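Long-range contacts in hypothetical protein SO2946 (Shewanella oneidensis, PDB 2A5Z), which is of unknown function but binds magnesium, adopts a jelly-roll fold and probably recognises carbohydrate: residues T121-T126 and I246-F251; T183-K188 and V199-D204. All blocks are in the same frame, centred on the assembly; numbering follows the deposited sequence.

Contact 1 of 2, residues T121-T126 and I246-F251; sequences TVYFKT and IDLIEF. With MG (magnesium ion), chain F.
Leu248 lays its CD2 methyl over one face of the Tyr123 ring, 4.0 Å from the ring centroid and 27° off the normal, a CH-pi contact between side chains that run side by side. Its CG, anti to the backbone N (chi1 173°), also meets Tyr123 CD2. On the other face of the sheet the branched, strand-favouring Val122 lies alongside Ile249, CG2 against Ile249 CG1, and crosses Ile246 at about a right angle, CG1 to Ile246 CD1 at 3.8 Å; Phe230 packs against all three. The backbones pair antiparallel in the six-stranded sheet of the jelly roll: Thr121 N bonds Glu250 O, Glu250 N returns to Thr121 O at 2.8 Å, and Tyr123 N bonds Leu248 O. At a classic beta bulge Asp247 and Leu248 both face Tyr123, whose O receives Asp247 N at 3.0 Å and, weakly, Leu248 N at 3.4 Å. Asp247 binds magnesium through O and OD1, each at 2.2 Å, together with Asp54, Phe88 and Gly89, while His87 and a salt bridge to Arg259 of the second subunit hold OD2. Two waters link Thr121 OG1 to Glu250 OE2. Glu250 OE1 is hydrogen-bonded to Tyr50, and Tyr123 OH to Ala260 O of the second subunit.

Contact 2 of 2, residues T183-K188 and V199-D204; sequences TWYICK and VTLYSD
CD1 of Leu201 lies 3.9 Å from CB of Tyr185, the two side chains crossing obliquely, and Cys187 continues this apolar face, its small SG 4.5 Å from Val199 CB. Leu153 of the facing sheet packs on Cys187, Val199 and Leu201, so apolar side chains suit this buried side. On the opposite face Ile186 CB meets Tyr202 CB at 4.1 Å, and the Tyr202 ring turns its edge to Ile186 O and Lys188 CB while Thr200 CG2 lies over one face, toward the rim. Strands 184-191 and 197-203 form an antiparallel beta hairpin of the jelly roll, in which Ile186 and Tyr202, then Lys188 and Thr200, are hydrogen-bonded pairs. Tyr202 N gives Ile186 O a short bond of 2.7 Å, whereas the return bond, Ile186 N to Tyr202 O at 3.0 Å, comes from 41° above the carbonyl plane. Lys188 lends its aliphatic length to the tyrosine: with the chain bent at chi3 (60°), CE comes 3.3 Å from Tyr202 OH, while NZ bonds Val262 O of the second subunit. Toward the end of the pairing, Asp204 lies alongside Trp184, its CG 3.4 Å from Trp184 CB and the carboxylate 23° from the indole plane. One water joins Trp184 O to Asp204 N, and another joins Tyr185 O to Asp204 OD1. His87, stacked on Trp184, bonds Asp204 OD2, and Glu84 receives Trp184 NE1.

Contacts 1 and 2 are two pairings of one antiparallel sheet, separated by the pairing of strands 119-125 and 184-191, and contact 2 is nested within the chain loop that contact 1 closes. They join across that middle pairing, with Phe124 O to Tyr185 N at 2.8 Å. Both are largely buried and both touch the second subunit, but the centre of contact 1 is about 6 Å from the centre of the chain, against about 11 Å for contact 2. Contact 1 interrupts its ladder with a bulge and spends a carboxylate on magnesium; contact 2 is a hairpin ladder without a bulge, joined at its Asp204 end partly by waters. Trp184 packs on Asp247, and His87 bonds aspartates of both contacts.

Contact 1 of 2, residues T121-T126 and I246-F251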
# COMPACT_ATOMS: atom_id res chain seq x y z
N THR C 121 3.66 -15.65 11.80
CA THR C 121 3.21 -15.43 13.16
C THR C 121 1.90 -14.65 13.17
O THR C 121 1.78 -13.64 12.47
CB THR C 121 4.28 -14.70 14.00
OG1 THR C 121 5.54 -15.37 13.85
CG2 THR C 121 3.90 -14.68 15.47
N VAL C 122 0.93 -15.12 13.95
CA VAL C 122 -0.41 -14.53 14.01
C VAL C 122 -0.84 -14.27 15.46
O VAL C 122 -0.79 -15.17 16.30
CB VAL C 122 -1.49 -15.45 13.35
CG1 VAL C 122 -2.88 -14.79 13.43
CG2 VAL C 122 -1.16 -15.74 11.90
N TYR C 123 -1.25 -13.04 15.73
CA TYR C 123 -1.80 -12.66 17.02
C TYR C 123 -3.30 -12.58 16.85
O TYR C 123 -3.80 -11.76 16.05
CB TYR C 123 -1.23 -11.31 17.49
CG TYR C 123 0.27 -11.33 17.73
CD1 TYR C 123 0.78 -11.23 19.03
CD2 TYR C 123 1.16 -11.45 16.68
CE1 TYR C 123 2.17 -11.24 19.26
CE2 TYR C 123 2.55 -11.47 16.89
CZ TYR C 123 3.04 -11.37 18.19
OH TYR C 123 4.41 -11.39 18.40
N PHE C 124 -4.03 -13.42 17.58
CA PHE C 124 -5.46 -13.59 17.35
C PHE C 124 -6.24 -13.79 18.64
O PHE C 124 -5.69 -14.28 19.64
CB PHE C 124 -5.74 -14.75 16.37
CG PHE C 124 -5.39 -16.12 16.90
CD1 PHE C 124 -6.35 -16.91 17.54
CD2 PHE C 124 -4.10 -16.63 16.76
CE1 PHE C 124 -6.04 -18.17 18.02
CE2 PHE C 124 -3.77 -17.89 17.25
CZ PHE C 124 -4.75 -18.66 17.88
N LYS C 125 -7.52 -13.42 18.61
CA LYS C 125 -8.39 -13.53 19.77
C LYS C 125 -9.56 -14.45 19.46
O LYS C 125 -10.27 -14.28 18.46
CB LYS C 125 -8.92 -12.15 20.20
CG LYS C 125 -9.67 -12.16 21.54
CD LYS C 125 -10.14 -10.78 21.96
CE LYS C 125 -10.74 -10.83 23.37
NZ LYS C 125 -11.31 -9.54 23.82
N THR C 126 -9.77 -15.43 20.34
CA THR C 126 -10.94 -16.30 20.23
C THR C 126 -12.23 -15.48 20.41
O THR C 126 -12.23 -14.47 21.11
CB THR C 126 -10.87 -17.48 21.20
OG1 THR C 126 -10.59 -17.00 22.53
CG2 THR C 126 -9.78 -18.45 20.76
N ILE C 246 -8.42 -10.81 14.43
CA ILE C 246 -6.98 -10.72 14.15
C ILE C 246 -6.41 -9.33 14.46
O ILE C 246 -6.96 -8.29 14.06
CB ILE C 246 -6.60 -11.23 12.72
CG1 ILE C 246 -5.07 -11.22 12.51
CG2 ILE C 246 -7.38 -10.47 11.62
CD1 ILE C 246 -4.57 -12.11 11.38
N ASP C 247 -5.30 -9.35 15.21
CA ASP C 247 -4.55 -8.16 15.60
C ASP C 247 -3.40 -7.94 14.61
O ASP C 247 -3.19 -6.85 14.12
CB ASP C 247 -4.00 -8.38 17.03
CG ASP C 247 -3.06 -7.27 17.50
OD1 ASP C 247 -3.18 -6.13 17.03
OD2 ASP C 247 -2.20 -7.54 18.37
N LEU C 248 -2.67 -9.01 14.30
CA LEU C 248 -1.36 -8.87 13.68
C LEU C 248 -0.95 -10.16 13.00
O LEU C 248 -1.15 -11.25 13.54
CB LEU C 248 -0.34 -8.48 14.77
CG LEU C 248 1.17 -8.39 14.53
CD1 LEU C 248 1.49 -7.43 13.40
CD2 LEU C 248 1.87 -7.95 15.81
N ILE C 249 -0.38 -10.02 11.80
CA ILE C 249 0.23 -11.15 11.10
C ILE C 249 1.62 -10.72 10.61
O ILE C 249 1.82 -9.56 10.27
CB ILE C 249 -0.68 -11.67 9.93
CG1 ILE C 249 -0.16 -13.00 9.37
CG2 ILE C 249 -0.89 -10.59 8.84
CD1 ILE C 249 -1.17 -13.75 8.48
N GLU C 250 2.57 -11.65 10.62
CA GLU C 250 3.93 -11.40 10.17
C GLU C 250 4.41 -12.55 9.28
O GLU C 250 4.20 -13.71 9.62
CB GLU C 250 4.86 -11.22 11.37
CG GLU C 250 6.35 -11.14 11.03
CD GLU C 250 7.24 -11.29 12.26
OE1 GLU C 250 7.73 -10.26 12.78
OE2 GLU C 250 7.46 -12.44 12.71
N PHE C 251 5.05 -12.22 8.16
CA PHE C 251 5.68 -13.18 7.25
C PHE C 251 7.19 -12.93 7.19
O PHE C 251 7.62 -11.80 6.95
CB PHE C 251 5.13 -13.04 5.82
CG PHE C 251 3.71 -13.52 5.66
CD1 PHE C 251 3.45 -14.77 5.12
CD2 PHE C 251 2.64 -12.72 6.03
CE1 PHE C 251 2.14 -15.23 4.96
CE2 PHE C 251 1.32 -13.16 5.89
CZ PHE C 251 1.07 -14.42 5.36
MG MG F . -3.15 -4.98 15.20
O HOH W 1 6.84 -14.72 11.63
O HOH W 2 7.40 -13.95 15.02

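Contact 2 of 2, residues T183-K188 and V199-D204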
# COMPACT_ATOMS: atom_id res chain seq x y z
N THR C 183 -10.00 -14.77 24.45
CA THR C 183 -8.61 -14.87 24.92
C THR C 183 -7.65 -14.63 23.76
O THR C 183 -7.88 -15.10 22.65
CB THR C 183 -8.34 -16.26 25.55
OG1 THR C 183 -9.22 -16.45 26.66
CG2 THR C 183 -6.88 -16.40 26.03
N TRP C 184 -6.58 -13.90 24.04
CA TRP C 184 -5.53 -13.62 23.06
C TRP C 184 -4.49 -14.72 23.04
O TRP C 184 -4.00 -15.14 24.09
CB TRP C 184 -4.87 -12.28 23.37
CG TRP C 184 -5.72 -11.14 22.97
CD1 TRP C 184 -6.52 -10.38 23.79
CD2 TRP C 184 -5.89 -10.63 21.64
NE1 TRP C 184 -7.17 -9.41 23.04
CE2 TRP C 184 -6.81 -9.55 21.72
CE3 TRP C 184 -5.36 -10.97 20.39
CZ2 TRP C 184 -7.20 -8.81 20.60
CZ3 TRP C 184 -5.76 -10.25 19.27
CH2 TRP C 184 -6.67 -9.17 19.38
N TYR C 185 -4.15 -15.18 21.83
CA TYR C 185 -3.21 -16.28 21.60
C TYR C 185 -2.21 -15.85 20.53
O TYR C 185 -2.48 -14.92 19.76
CB TYR C 185 -3.95 -17.54 21.12
CG TYR C 185 -4.81 -18.22 22.16
CD1 TYR C 185 -4.24 -19.01 23.15
CD2 TYR C 185 -6.20 -18.07 22.15
CE1 TYR C 185 -5.03 -19.64 24.12
CE2 TYR C 185 -7.00 -18.70 23.11
CZ TYR C 185 -6.40 -19.48 24.09
OH TYR C 185 -7.18 -20.10 25.04
N ILE C 186 -1.07 -16.52 20.49
CA ILE C 186 -0.10 -16.33 19.40
C ILE C 186 0.16 -17.69 18.77
O ILE C 186 0.25 -18.70 19.47
CB ILE C 186 1.23 -15.69 19.91
CG1 ILE C 186 0.95 -14.47 20.81
CG2 ILE C 186 2.17 -15.31 18.74
CD1 ILE C 186 2.14 -14.00 21.64
N CYS C 187 0.23 -17.74 17.44
CA CYS C 187 0.62 -18.96 16.74
C CYS C 187 1.75 -18.68 15.76
O CYS C 187 1.67 -17.73 14.96
CB CYS C 187 -0.56 -19.62 16.03
SG CYS C 187 -0.09 -21.05 14.99
N LYS C 188 2.79 -19.50 15.83
CA LYS C 188 3.84 -19.50 14.83
C LYS C 188 3.76 -20.78 13.99
O LYS C 188 3.69 -21.89 14.52
CB LYS C 188 5.21 -19.35 15.49
CG LYS C 188 6.38 -19.30 14.51
CD LYS C 188 7.58 -18.57 15.10
CE LYS C 188 8.10 -19.22 16.37
NZ LYS C 188 9.48 -18.74 16.64
N VAL C 199 3.83 -26.17 13.99
CA VAL C 199 3.02 -25.08 14.55
C VAL C 199 3.16 -25.03 16.06
O VAL C 199 3.22 -26.07 16.72
CB VAL C 199 1.50 -25.16 14.18
CG1 VAL C 199 1.27 -24.73 12.73
CG2 VAL C 199 0.93 -26.55 14.44
N THR C 200 3.22 -23.82 16.59
CA THR C 200 3.30 -23.62 18.03
C THR C 200 2.29 -22.58 18.45
O THR C 200 2.24 -21.48 17.87
CB THR C 200 4.72 -23.20 18.46
OG1 THR C 200 5.66 -24.16 17.98
CG2 THR C 200 4.82 -23.12 19.98
N LEU C 201 1.48 -22.93 19.44
CA LEU C 201 0.53 -22.01 20.05
C LEU C 201 1.08 -21.50 21.39
O LEU C 201 1.60 -22.28 22.20
CB LEU C 201 -0.82 -22.70 20.25
CG LEU C 201 -1.97 -21.95 20.90
CD1 LEU C 201 -2.63 -20.96 19.92
CD2 LEU C 201 -2.98 -22.96 21.44
N TYR C 202 0.98 -20.19 21.60
CA TYR C 202 1.46 -19.54 22.81
C TYR C 202 0.33 -18.76 23.47
O TYR C 202 -0.67 -18.41 22.83
CB TYR C 202 2.59 -18.55 22.50
CG TYR C 202 3.72 -19.05 21.64
CD1 TYR C 202 4.93 -19.48 22.21
CD2 TYR C 202 3.61 -19.07 20.25
CE1 TYR C 202 5.99 -19.92 21.42
CE2 TYR C 202 4.66 -19.53 19.44
CZ TYR C 202 5.85 -19.95 20.03
OH TYR C 202 6.89 -20.40 19.25
N SER C 203 0.51 -18.48 24.75
CA SER C 203 -0.35 -17.52 25.45
C SER C 203 0.02 -16.11 24.98
O SER C 203 1.02 -15.92 24.27
CB SER C 203 -0.14 -17.64 26.95
OG SER C 203 1.10 -17.08 27.31
N ASP C 204 -0.76 -15.12 25.41
CA ASP C 204 -0.50 -13.72 25.04
C ASP C 204 0.81 -13.16 25.61
O ASP C 204 1.28 -12.12 25.17
CB ASP C 204 -1.69 -12.83 25.43
CG ASP C 204 -1.78 -11.57 24.58
OD1 ASP C 204 -1.23 -11.56 23.45
OD2 ASP C 204 -2.42 -10.59 25.03
O HOH W 3 -3.37 -16.10 26.49
O HOH W 4 -1.97 -12.30 20.90
O HOH W 5 6.53 -23.24 15.38